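Local coordinates for protein PlzA (PDB 7MIE) that binds the bacterial second messenger cyclic di-GMP through its PilZ domain and probably acts as a signalling receptor for it, at residues S45-S50 and I169-I174; L206-A211 and M277-Y282. One frame throughout, in Å; residues are numbered along the deposited sequence.

Interaction 1: S45-S50 and I169-I174. With C2E (9,9'-[(2R,3R,3aS,5S,7aR,9R,10R,10aS,12S,14aR)-3,5,10,12-tetrahydroxy-5,12-dioxidooctahydro-2H,7H-difuro[3,2-d:3',2'-j][1,3,7,9,2,8]tetraoxadiphosphacyclododecine-2,9-diyl]bis(2-amino-1,9-dihydro-6H-purin-6-one)), chain C.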
ATOM      1  N   SER A  45      -1.666   1.542   5.390  1.00 20.61           N
ATOM      2  CA  SER A  45      -0.675   1.612   6.463  1.00 22.24           C
ATOM      3  C   SER A  45      -1.444   1.624   7.782  1.00 23.48           C
ATOM      4  O   SER A  45      -2.673   1.785   7.781  1.00 24.67           O
ATOM      5  CB  SER A  45       0.190   2.852   6.327  1.00 23.60           C
ATOM      6  OG  SER A  45      -0.548   3.995   6.793  1.00 27.03           O
ATOM      7  N   THR A  46      -0.724   1.437   8.897  1.00 23.85           N
ATOM      8  CA  THR A  46      -1.331   1.378  10.219  1.00 24.99           C
ATOM      9  C   THR A  46      -2.265   2.570  10.460  1.00 24.30           C
ATOM     10  O   THR A  46      -3.406   2.389  10.920  1.00 23.85           O
ATOM     11  CB  THR A  46      -0.237   1.245  11.280  1.00 27.34           C
ATOM     12  OG1 THR A  46       0.455   0.041  10.939  1.00 29.86           O
ATOM     13  CG2 THR A  46      -0.809   1.068  12.686  1.00 28.90           C
ATOM     14  N   GLU A  47      -1.772   3.789  10.188  1.00 25.24           N
ATOM     15  CA  GLU A  47      -2.563   4.984  10.423  1.00 26.11           C
ATOM     16  C   GLU A  47      -3.798   5.059   9.517  1.00 25.43           C
ATOM     17  O   GLU A  47      -4.832   5.553   9.973  1.00 25.03           O
ATOM     18  CB  GLU A  47      -1.736   6.266  10.274  1.00 30.80           C
ATOM     19  CG  GLU A  47      -0.700   6.432  11.384  1.00 34.59           C
ATOM     20  CD  GLU A  47      -0.166   7.851  11.428  1.00 42.45           C
ATOM     21  OE1 GLU A  47       0.054   8.350  12.540  1.00 50.98           O
ATOM     22  OE2 GLU A  47       0.021   8.460  10.333  1.00 49.62           O
ATOM     23  N   ILE A  48      -3.705   4.570   8.273  1.00 23.27           N
ATOM     24  CA  ILE A  48      -4.868   4.565   7.393  1.00 24.03           C
ATOM     25  C   ILE A  48      -5.919   3.591   7.938  1.00 23.08           C
ATOM     26  O   ILE A  48      -7.095   3.916   8.009  1.00 23.33           O
ATOM     27  CB  ILE A  48      -4.483   4.201   5.939  1.00 25.37           C
ATOM     28  CG1 ILE A  48      -3.500   5.231   5.384  1.00 30.57           C
ATOM     29  CG2 ILE A  48      -5.723   4.081   5.051  1.00 24.85           C
ATOM     30  CD1 ILE A  48      -4.063   6.611   5.343  1.00 30.42           C
ATOM     31  N   ASN A  49      -5.485   2.388   8.323  1.00 23.32           N
ATOM     32  CA  ASN A  49      -6.420   1.409   8.864  1.00 24.19           C
ATOM     33  C   ASN A  49      -7.110   1.954  10.113  1.00 22.29           C
ATOM     34  O   ASN A  49      -8.298   1.734  10.278  1.00 20.48           O
ATOM     35  CB  ASN A  49      -5.760   0.060   9.154  1.00 26.35           C
ATOM     36  CG  ASN A  49      -5.475  -0.659   7.838  1.00 29.05           C
ATOM     37  OD1 ASN A  49      -4.426  -0.460   7.232  1.00 35.32           O
ATOM     38  ND2 ASN A  49      -6.437  -1.396   7.309  1.00 28.07           N
ATOM     39  N   SER A  50      -6.358   2.652  10.959  1.00 23.74           N
ATOM     40  CA  SER A  50      -6.889   3.264  12.176  0.50 22.80           C
ATOM     41  C   SER A  50      -7.954   4.303  11.843  1.00 22.70           C
ATOM     42  O   SER A  50      -9.051   4.312  12.418  1.00 22.60           O
ATOM     43  CB  SER A  50      -5.781   3.917  12.949  0.50 24.67           C
ATOM     44  OG  SER A  50      -5.079   2.930  13.648  0.50 25.67           O
ATOM     45  N   ILE A 169       0.119  11.861   3.833  1.00 30.90           N
ATOM     46  CA  ILE A 169      -1.011  11.020   4.227  1.00 33.15           C
ATOM     47  C   ILE A 169      -0.547   9.760   4.966  1.00 33.95           C
ATOM     48  O   ILE A 169      -1.321   9.175   5.724  1.00 35.68           O
ATOM     49  CB  ILE A 169      -1.967  10.673   3.061  1.00 38.04           C
ATOM     50  CG1 ILE A 169      -1.284   9.926   1.921  1.00 38.89           C
ATOM     51  CG2 ILE A 169      -2.708  11.911   2.562  1.00 38.51           C
ATOM     52  CD1 ILE A 169      -2.212   8.958   1.196  1.00 43.08           C
ATOM     53  N   HIS A 170       0.686   9.330   4.718  1.00 28.74           N
ATOM     54  CA  HIS A 170       1.222   8.170   5.418  1.00 32.11           C
ATOM     55  C   HIS A 170       2.280   8.531   6.458  1.00 31.76           C
ATOM     56  O   HIS A 170       3.061   9.483   6.309  1.00 30.97           O
ATOM     57  CB  HIS A 170       1.921   7.227   4.436  1.00 32.73           C
ATOM     58  CG  HIS A 170       0.984   6.595   3.448  1.00 30.88           C
ATOM     59  ND1 HIS A 170       0.074   5.622   3.794  1.00 33.21           N
ATOM     60  CD2 HIS A 170       0.776   6.834   2.137  1.00 30.45           C
ATOM     61  CE1 HIS A 170      -0.648   5.281   2.720  1.00 29.03           C
ATOM     62  NE2 HIS A 170      -0.226   5.970   1.707  1.00 31.75           N
ATOM     63  N   GLU A 171       2.364   7.663   7.470  1.00 31.59           N
ATOM     64  CA  GLU A 171       3.467   7.704   8.415  1.00 29.85           C
ATOM     65  C   GLU A 171       4.765   7.323   7.689  1.00 29.73           C
ATOM     66  O   GLU A 171       4.810   6.638   6.661  1.00 29.34           O
ATOM     67  CB  GLU A 171       3.153   6.830   9.642  1.00 30.72           C
ATOM     68  CG  GLU A 171       2.956   5.342   9.336  1.00 30.65           C
ATOM     69  CD  GLU A 171       1.532   4.912   9.023  1.00 33.89           C
ATOM     70  OE1 GLU A 171       1.065   3.991   9.669  1.00 32.54           O
ATOM     71  OE2 GLU A 171       0.893   5.521   8.115  1.00 33.83           O
ATOM     72  N   ARG A 172       5.838   7.837   8.257  1.00 27.89           N
ATOM     73  CA  ARG A 172       7.174   7.474   7.841  1.00 25.39           C
ATOM     74  C   ARG A 172       7.724   6.527   8.894  1.00 25.06           C
ATOM     75  O   ARG A 172       7.439   6.673  10.096  1.00 28.34           O
ATOM     76  CB  ARG A 172       8.008   8.748   7.674  1.00 25.96           C
ATOM     77  CG  ARG A 172       7.471   9.617   6.541  1.00 25.66           C
ATOM     78  CD  ARG A 172       8.217  10.930   6.475  1.00 24.58           C
ATOM     79  NE  ARG A 172       7.596  11.657   5.364  1.00 23.36           N
ATOM     80  CZ  ARG A 172       7.984  12.864   4.945  1.00 24.46           C
ATOM     81  NH1 ARG A 172       9.021  13.452   5.511  1.00 25.32           N
ATOM     82  NH2 ARG A 172       7.335  13.444   3.946  1.00 24.00           N
ATOM     83  N   ILE A 173       8.477   5.531   8.432  1.00 22.99           N
ATOM     84  CA  ILE A 173       9.054   4.533   9.322  1.00 23.57           C
ATOM     85  C   ILE A 173      10.431   5.010   9.766  1.00 25.41           C
ATOM     86  O   ILE A 173      11.339   5.088   8.949  1.00 24.89           O
ATOM     87  CB  ILE A 173       9.165   3.181   8.586  1.00 23.82           C
ATOM     88  CG1 ILE A 173       7.807   2.709   8.053  1.00 24.04           C
ATOM     89  CG2 ILE A 173       9.811   2.135   9.520  1.00 23.60           C
ATOM     90  CD1 ILE A 173       7.907   1.568   6.987  1.00 26.15           C
ATOM     91  N   ILE A 174      10.608   5.297  11.071  1.00 25.63           N
ATOM     92  CA  ILE A 174      11.914   5.711  11.570  1.00 27.71           C
ATOM     93  C   ILE A 174      12.768   4.472  11.754  1.00 27.93           C
ATOM     94  O   ILE A 174      12.301   3.504  12.354  1.00 30.02           O
ATOM     95  CB  ILE A 174      11.788   6.476  12.918  1.00 29.57           C
ATOM     96  CG1 ILE A 174      11.022   7.787  12.723  1.00 32.32           C
ATOM     97  CG2 ILE A 174      13.170   6.729  13.520  1.00 30.77           C
ATOM     98  CD1 ILE A 174      10.702   8.531  14.010  1.00 35.67           C
TER
HETATM   99  P1  C2E C 302       7.051  16.799  -1.740  1.00 34.07           P
HETATM  100  O2P C2E C 302       7.989  17.662  -1.012  1.00 32.01           O
HETATM  101  O1P C2E C 302       7.003  16.796  -3.248  1.00 35.83           O
HETATM  102  O5' C2E C 302       7.537  15.310  -1.377  1.00 31.12           O
HETATM  103  C5' C2E C 302       6.911  14.212  -2.063  1.00 29.84           C
HETATM  104  C4' C2E C 302       7.134  12.940  -1.279  1.00 28.94           C
HETATM  105  O4' C2E C 302       8.552  12.718  -1.109  1.00 29.81           O
HETATM  106  C3' C2E C 302       6.597  12.947   0.156  1.00 26.53           C
HETATM  107  O3' C2E C 302       5.215  12.612   0.092  1.00 28.78           O
HETATM  108  C2' C2E C 302       7.366  11.712   0.700  1.00 27.43           C
HETATM  109  O2' C2E C 302       6.803  10.529   0.166  1.00 29.10           O
HETATM  110  C1' C2E C 302       8.738  11.891   0.027  1.00 27.40           C
HETATM  111  N9  C2E C 302       9.703  12.521   0.914  1.00 27.23           N
HETATM  112  C8  C2E C 302      10.240  13.788   0.875  1.00 26.33           C
HETATM  113  N7  C2E C 302      11.088  14.019   1.840  1.00 28.32           N
HETATM  114  C5  C2E C 302      11.076  12.834   2.583  1.00 26.00           C
HETATM  115  C6  C2E C 302      11.767  12.487   3.766  1.00 27.15           C
HETATM  116  O6  C2E C 302      12.502  13.221   4.443  1.00 28.46           O
HETATM  117  N1  C2E C 302      11.446  11.181   4.178  1.00 25.70           N
HETATM  118  C2  C2E C 302      10.587  10.324   3.520  1.00 24.55           C
HETATM  119  N2  C2E C 302      10.376   9.101   4.052  1.00 23.07           N
HETATM  120  N3  C2E C 302       9.930  10.647   2.411  1.00 25.73           N
HETATM  121  C4  C2E C 302      10.232  11.913   2.010  1.00 26.09           C
HETATM  122  P11 C2E C 302       4.302  12.958   1.385  1.00 26.77           P
HETATM  123  O21 C2E C 302       2.995  12.310   1.074  1.00 26.21           O
HETATM  124  O11 C2E C 302       5.056  12.475   2.595  1.00 28.00           O
HETATM  125  O5A C2E C 302       4.301  14.571   1.396  1.00 27.57           O
HETATM  126  C5A C2E C 302       3.440  15.191   0.408  1.00 30.70           C
HETATM  127  C4A C2E C 302       3.770  16.656   0.343  1.00 30.67           C
HETATM  128  O4A C2E C 302       3.461  17.287   1.607  1.00 31.30           O
HETATM  129  C3A C2E C 302       5.254  16.954   0.122  1.00 32.23           C
HETATM  130  O3A C2E C 302       5.508  16.816  -1.274  1.00 33.36           O
HETATM  131  C2A C2E C 302       5.341  18.373   0.678  1.00 33.91           C
HETATM  132  O2A C2E C 302       4.826  19.339  -0.227  1.00 35.30           O
HETATM  133  C1A C2E C 302       4.444  18.236   1.914  1.00 30.10           C
HETATM  134  N91 C2E C 302       5.147  17.891   3.135  1.00 30.68           N
HETATM  135  C81 C2E C 302       5.147  16.680   3.796  1.00 29.25           C
HETATM  136  N71 C2E C 302       5.895  16.710   4.870  1.00 30.31           N
HETATM  137  C51 C2E C 302       6.402  18.011   4.931  1.00 32.17           C
HETATM  138  C61 C2E C 302       7.262  18.639   5.879  1.00 32.71           C
HETATM  139  O61 C2E C 302       7.766  18.193   6.917  1.00 34.25           O
HETATM  140  N11 C2E C 302       7.505  19.968   5.544  1.00 38.01           N
HETATM  141  C21 C2E C 302       7.042  20.607   4.422  1.00 36.43           C
HETATM  142  N21 C2E C 302       7.411  21.893   4.285  1.00 38.45           N
HETATM  143  N31 C2E C 302       6.200  20.048   3.552  1.00 33.77           N
HETATM  144  C41 C2E C 302       5.943  18.738   3.861  1.00 30.89           C
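Glu171 sets its carboxylate against the first turn of helix 46-52, where OE1 accepts the backbone N of Glu47 at 2.9 Å. It comes from the segment that fits the RxxxR motif, Arg168 to Arg172, of PilZ proteins. The N-H...O angle is 163°, and the donor comes from the syn side, somewhat out of the carboxylate plane. Ser45 is the N-cap of this helix; the modelled hydrogen bond from its OG to Glu171 OE2, 2.5 Å, is so short that its exact length is doubtful. The helix end probably stabilises the negative charge of Glu171. The side chain reaches it by folding: CG lies between backbone N and carbonyl carbon (chi1 62°) and the chain bends again at its second torsion. Glu47 slides past Glu171 in the opposite direction, its CG 3.5 Å from Glu171 OE1. The two carboxylate planes are turned well apart, and Glu47 OE2 comes within 3.8 Å of Glu171 OE2, a like-charge approach. His170 ND1 donates a weak bond to Ser45 OG, which lies at the edge of the ring, near its plane, while Ile48 CG1 lies 3.9 Å from His170 CE1. Arg172 turns to the ligand instead. Its extended chain lays one guanidinium face on a guanine of cyclic di-GMP, and its NH2 bonds phosphate oxygen O11 at 2.8 Å, with an N-H...O angle of 168°.

Interaction 2: L206-A211 and M277-Y282. With C2E (9,9'-[(2R,3R,3aS,5S,7aR,9R,10R,10aS,12S,14aR)-3,5,10,12-tetrahydroxy-5,12-dioxidooctahydro-2H,7H-difuro[3,2-d:3',2'-j][1,3,7,9,2,8]tetraoxadiphosphacyclododecine-2,9-diyl]bis(2-amino-1,9-dihydro-6H-purin-6-one)), chain C.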
ATOM      1  N   LEU A 206      11.977   5.766   6.096  1.00 22.99           N
ATOM      2  CA  LEU A 206      11.449   5.271   4.822  1.00 23.73           C
ATOM      3  C   LEU A 206       9.938   5.478   4.777  1.00 24.83           C
ATOM      4  O   LEU A 206       9.261   5.377   5.797  1.00 23.72           O
ATOM      5  CB  LEU A 206      11.701   3.761   4.680  1.00 23.85           C
ATOM      6  CG  LEU A 206      13.160   3.310   4.533  1.00 24.99           C
ATOM      7  CD1 LEU A 206      13.241   1.775   4.459  1.00 26.61           C
ATOM      8  CD2 LEU A 206      13.756   3.920   3.250  1.00 24.68           C
ATOM      9  N   SER A 207       9.402   5.659   3.564  1.00 21.78           N
ATOM     10  CA  SER A 207       7.964   5.641   3.387  1.00 22.74           C
ATOM     11  C   SER A 207       7.671   5.124   1.985  1.00 22.56           C
ATOM     12  O   SER A 207       8.590   4.876   1.196  1.00 21.74           O
ATOM     13  CB  SER A 207       7.405   7.033   3.626  1.00 23.09           C
ATOM     14  OG  SER A 207       7.874   7.894   2.599  1.00 24.92           O
ATOM     15  N   TYR A 208       6.386   4.977   1.657  1.00 21.97           N
ATOM     16  CA  TYR A 208       5.993   4.535   0.329  1.00 23.80           C
ATOM     17  C   TYR A 208       6.634   5.414  -0.755  1.00 21.82           C
ATOM     18  O   TYR A 208       7.011   4.899  -1.799  1.00 22.42           O
ATOM     19  CB  TYR A 208       4.456   4.587   0.212  1.00 22.55           C
ATOM     20  CG  TYR A 208       3.730   3.377   0.772  1.00 22.19           C
ATOM     21  CD1 TYR A 208       4.029   2.096   0.326  1.00 23.07           C
ATOM     22  CD2 TYR A 208       2.718   3.530   1.717  1.00 21.49           C
ATOM     23  CE1 TYR A 208       3.373   0.969   0.822  1.00 22.10           C
ATOM     24  CE2 TYR A 208       2.001   2.423   2.172  1.00 21.09           C
ATOM     25  CZ  TYR A 208       2.341   1.155   1.741  1.00 21.50           C
ATOM     26  OH  TYR A 208       1.658   0.058   2.187  1.00 21.70           O
ATOM     27  N   GLY A 209       6.777   6.711  -0.473  1.00 22.85           N
ATOM     28  CA  GLY A 209       7.139   7.663  -1.521  1.00 23.62           C
ATOM     29  C   GLY A 209       8.562   8.225  -1.437  1.00 23.90           C
ATOM     30  O   GLY A 209       8.954   9.031  -2.300  1.00 24.40           O
ATOM     31  N   GLY A 210       9.343   7.860  -0.412  1.00 22.33           N
ATOM     32  CA  GLY A 210      10.688   8.430  -0.330  1.00 23.06           C
ATOM     33  C   GLY A 210      11.469   7.968   0.896  1.00 22.45           C
ATOM     34  O   GLY A 210      11.115   6.971   1.525  1.00 22.95           O
ATOM     35  N   ALA A 211      12.499   8.749   1.267  1.00 22.78           N
ATOM     36  CA  ALA A 211      13.438   8.350   2.297  1.00 23.32           C
ATOM     37  C   ALA A 211      14.167   9.575   2.812  1.00 24.10           C
ATOM     38  O   ALA A 211      14.238  10.586   2.121  1.00 24.90           O
ATOM     39  CB  ALA A 211      14.445   7.341   1.755  1.00 22.91           C
ATOM     40  N   MET A 277       6.208  -3.274  -1.834  1.00 24.25           N
ATOM     41  CA  MET A 277       5.782  -4.415  -1.017  1.00 25.53           C
ATOM     42  C   MET A 277       6.618  -4.561   0.273  1.00 25.86           C
ATOM     43  O   MET A 277       6.107  -5.018   1.295  1.00 25.96           O
ATOM     44  CB  MET A 277       5.864  -5.722  -1.822  1.00 28.13           C
ATOM     45  CG  MET A 277       4.812  -5.884  -2.907  1.00 29.43           C
ATOM     46  SD  MET A 277       3.124  -5.640  -2.347  1.00 32.26           S
ATOM     47  CE  MET A 277       2.144  -5.840  -3.845  1.00 32.89           C
ATOM     48  N   LEU A 278       7.888  -4.133   0.274  1.00 25.26           N
ATOM     49  CA  LEU A 278       8.682  -4.106   1.505  1.00 26.26           C
ATOM     50  C   LEU A 278       8.028  -3.172   2.539  1.00 24.92           C
ATOM     51  O   LEU A 278       7.967  -3.490   3.733  1.00 24.80           O
ATOM     52  CB  LEU A 278      10.103  -3.628   1.160  1.00 27.29           C
ATOM     53  CG  LEU A 278      11.011  -3.172   2.305  1.00 29.29           C
ATOM     54  CD1 LEU A 278      11.582  -4.401   2.999  1.00 33.60           C
ATOM     55  CD2 LEU A 278      12.181  -2.353   1.761  1.00 31.75           C
ATOM     56  N   ILE A 279       7.584  -1.997   2.086  1.00 22.98           N
ATOM     57  CA  ILE A 279       6.916  -1.062   2.994  1.00 22.42           C
ATOM     58  C   ILE A 279       5.558  -1.610   3.434  1.00 22.89           C
ATOM     59  O   ILE A 279       5.224  -1.591   4.631  1.00 23.46           O
ATOM     60  CB  ILE A 279       6.784   0.334   2.350  1.00 21.92           C
ATOM     61  CG1 ILE A 279       8.171   0.870   1.949  1.00 22.26           C
ATOM     62  CG2 ILE A 279       6.064   1.308   3.310  1.00 20.58           C
ATOM     63  CD1 ILE A 279       9.149   1.037   3.121  1.00 23.70           C
ATOM     64  N   HIS A 280       4.786  -2.134   2.486  1.00 23.09           N
ATOM     65  CA  HIS A 280       3.511  -2.737   2.851  1.00 23.82           C
ATOM     66  C   HIS A 280       3.701  -3.849   3.898  1.00 23.93           C
ATOM     67  O   HIS A 280       2.960  -3.877   4.879  1.00 24.60           O
ATOM     68  CB  HIS A 280       2.835  -3.268   1.574  1.00 24.54           C
ATOM     69  CG  HIS A 280       1.466  -3.789   1.883  1.00 25.49           C
ATOM     70  ND1 HIS A 280       1.255  -5.129   2.202  1.00 26.18           N
ATOM     71  CD2 HIS A 280       0.263  -3.182   1.900  1.00 25.33           C
ATOM     72  CE1 HIS A 280      -0.042  -5.318   2.391  1.00 28.06           C
ATOM     73  NE2 HIS A 280      -0.658  -4.153   2.232  1.00 27.63           N
ATOM     74  N   ASP A 281       4.710  -4.715   3.700  1.00 25.30           N
ATOM     75  CA  ASP A 281       4.984  -5.824   4.619  1.00 26.68           C
ATOM     76  C   ASP A 281       5.238  -5.296   6.031  1.00 27.50           C
ATOM     77  O   ASP A 281       4.825  -5.909   7.021  1.00 26.58           O
ATOM     78  CB  ASP A 281       6.171  -6.658   4.116  1.00 27.46           C
ATOM     79  CG  ASP A 281       6.605  -7.702   5.132  1.00 33.56           C
ATOM     80  OD1 ASP A 281       5.873  -8.726   5.257  1.00 35.16           O
ATOM     81  OD2 ASP A 281       7.639  -7.465   5.823  1.00 34.26           O
ATOM     82  N   TYR A 282       5.945  -4.160   6.149  1.00 24.60           N
ATOM     83  CA  TYR A 282       6.263  -3.621   7.454  1.00 24.56           C
ATOM     84  C   TYR A 282       4.983  -3.352   8.254  1.00 25.22           C
ATOM     85  O   TYR A 282       4.913  -3.612   9.458  1.00 26.67           O
ATOM     86  CB  TYR A 282       7.081  -2.332   7.311  1.00 23.62           C
ATOM     87  CG  TYR A 282       7.260  -1.645   8.643  1.00 23.98           C
ATOM     88  CD1 TYR A 282       8.297  -2.019   9.490  1.00 25.31           C
ATOM     89  CD2 TYR A 282       6.413  -0.625   9.054  1.00 24.54           C
ATOM     90  CE1 TYR A 282       8.461  -1.408  10.720  1.00 25.92           C
ATOM     91  CE2 TYR A 282       6.537  -0.032  10.301  1.00 26.24           C
ATOM     92  CZ  TYR A 282       7.574  -0.421  11.128  1.00 27.93           C
ATOM     93  OH  TYR A 282       7.721   0.235  12.323  1.00 30.65           O
TER
HETATM   94  P1  C2E C 302       7.051  16.799  -1.740  1.00 34.07           P
HETATM   95  O2P C2E C 302       7.989  17.662  -1.012  1.00 32.01           O
HETATM   96  O1P C2E C 302       7.003  16.796  -3.248  1.00 35.83           O
HETATM   97  O5' C2E C 302       7.537  15.310  -1.377  1.00 31.12           O
HETATM   98  C5' C2E C 302       6.911  14.212  -2.063  1.00 29.84           C
HETATM   99  C4' C2E C 302       7.134  12.940  -1.279  1.00 28.94           C
HETATM  100  O4' C2E C 302       8.552  12.718  -1.109  1.00 29.81           O
HETATM  101  C3' C2E C 302       6.597  12.947   0.156  1.00 26.53           C
HETATM  102  O3' C2E C 302       5.215  12.612   0.092  1.00 28.78           O
HETATM  103  C2' C2E C 302       7.366  11.712   0.700  1.00 27.43           C
HETATM  104  O2' C2E C 302       6.803  10.529   0.166  1.00 29.10           O
HETATM  105  C1' C2E C 302       8.738  11.891   0.027  1.00 27.40           C
HETATM  106  N9  C2E C 302       9.703  12.521   0.914  1.00 27.23           N
HETATM  107  C8  C2E C 302      10.240  13.788   0.875  1.00 26.33           C
HETATM  108  N7  C2E C 302      11.088  14.019   1.840  1.00 28.32           N
HETATM  109  C5  C2E C 302      11.076  12.834   2.583  1.00 26.00           C
HETATM  110  C6  C2E C 302      11.767  12.487   3.766  1.00 27.15           C
HETATM  111  O6  C2E C 302      12.502  13.221   4.443  1.00 28.46           O
HETATM  112  N1  C2E C 302      11.446  11.181   4.178  1.00 25.70           N
HETATM  113  C2  C2E C 302      10.587  10.324   3.520  1.00 24.55           C
HETATM  114  N2  C2E C 302      10.376   9.101   4.052  1.00 23.07           N
HETATM  115  N3  C2E C 302       9.930  10.647   2.411  1.00 25.73           N
HETATM  116  C4  C2E C 302      10.232  11.913   2.010  1.00 26.09           C
HETATM  117  P11 C2E C 302       4.302  12.958   1.385  1.00 26.77           P
HETATM  118  O21 C2E C 302       2.995  12.310   1.074  1.00 26.21           O
HETATM  119  O11 C2E C 302       5.056  12.475   2.595  1.00 28.00           O
HETATM  120  O5A C2E C 302       4.301  14.571   1.396  1.00 27.57           O
HETATM  121  C5A C2E C 302       3.440  15.191   0.408  1.00 30.70           C
HETATM  122  C4A C2E C 302       3.770  16.656   0.343  1.00 30.67           C
HETATM  123  O4A C2E C 302       3.461  17.287   1.607  1.00 31.30           O
HETATM  124  C3A C2E C 302       5.254  16.954   0.122  1.00 32.23           C
HETATM  125  O3A C2E C 302       5.508  16.816  -1.274  1.00 33.36           O
HETATM  126  C2A C2E C 302       5.341  18.373   0.678  1.00 33.91           C
HETATM  127  O2A C2E C 302       4.826  19.339  -0.227  1.00 35.30           O
HETATM  128  C1A C2E C 302       4.444  18.236   1.914  1.00 30.10           C
HETATM  129  N91 C2E C 302       5.147  17.891   3.135  1.00 30.68           N
HETATM  130  C81 C2E C 302       5.147  16.680   3.796  1.00 29.25           C
HETATM  131  N71 C2E C 302       5.895  16.710   4.870  1.00 30.31           N
HETATM  132  C51 C2E C 302       6.402  18.011   4.931  1.00 32.17           C
HETATM  133  C61 C2E C 302       7.262  18.639   5.879  1.00 32.71           C
HETATM  134  O61 C2E C 302       7.766  18.193   6.917  1.00 34.25           O
HETATM  135  N11 C2E C 302       7.505  19.968   5.544  1.00 38.01           N
HETATM  136  C21 C2E C 302       7.042  20.607   4.422  1.00 36.43           C
HETATM  137  N21 C2E C 302       7.411  21.893   4.285  1.00 38.45           N
HETATM  138  N31 C2E C 302       6.200  20.048   3.552  1.00 33.77           N
HETATM  139  C41 C2E C 302       5.943  18.738   3.861  1.00 30.89           C
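Tyr208 and Ile279 carry the contact between the turn joining strands 198-207 and 210-215 and the C-terminal helix 273-283, sliding past each other in opposite directions. Ile279 points its CB toward the turn, and CB itself lies 3.8 Å from Tyr208 CE1, at the start of the side chain's path. There the chain forks. CG2, anti to the backbone N, is carried over one face of the Tyr208 ring as a CH-pi contact, 3.8 Å from the centroid and 17° off the ring normal. The other branch starts at CG1, 4.1 Å from Ser207 O, and ends at CD1, 4.0 Å from Leu206 CB. One isoleucine therefore meets three successive residues of the strand end and turn.

One residue on from Ile279, His280 lies beside Tyr208, the two side chains pointing the same way, with Tyr208 OH 3.5 Å from His280 CD2, near the plane of the imidazole. The polar tips are satisfied elsewhere: Tyr208 OH by Met44 O and His280 NE2 by Ile71 O, both in the N-terminal half of the chain.

The far side of the turn faces cyclic di-GMP. With no side chains at Gly209 and Gly210, the backbone comes close to the ligand, Gly209 C to ribose O2' at 3.3 Å. The sequence Asp205, Leu206, Ser207, Tyr208, Gly209, Gly210 fits the D/NxSxxG motif by which PilZ domains hold cyclic di-GMP, here backed by the C-terminal helix.

Overall arrangement
Interactions 1 and 2, with centres about 10 Å apart, meet through residues 170-173 and strand 173-174. The bond from Ile173 N to Leu206 O (2.8 Å, a probable hydrogen bond) joins neighbouring strands 173-174 and 198-207. Side chains touch too: Ile173 CD1 lies 3.4 Å from Tyr282 CD2, and the rings of His170 and Tyr208 meet edge-to-face, with His170 NE2 3.8 Å from Tyr208 CD2. Both contacts reach the same ligand, through Arg172 in 169-174 and through the turn in 206-211; Arg168 and Asp205 bind it as well. Residues 45-50 thus reach the segment that bears Arg172, while 277-282 packs on the turn that touches cyclic di-GMP.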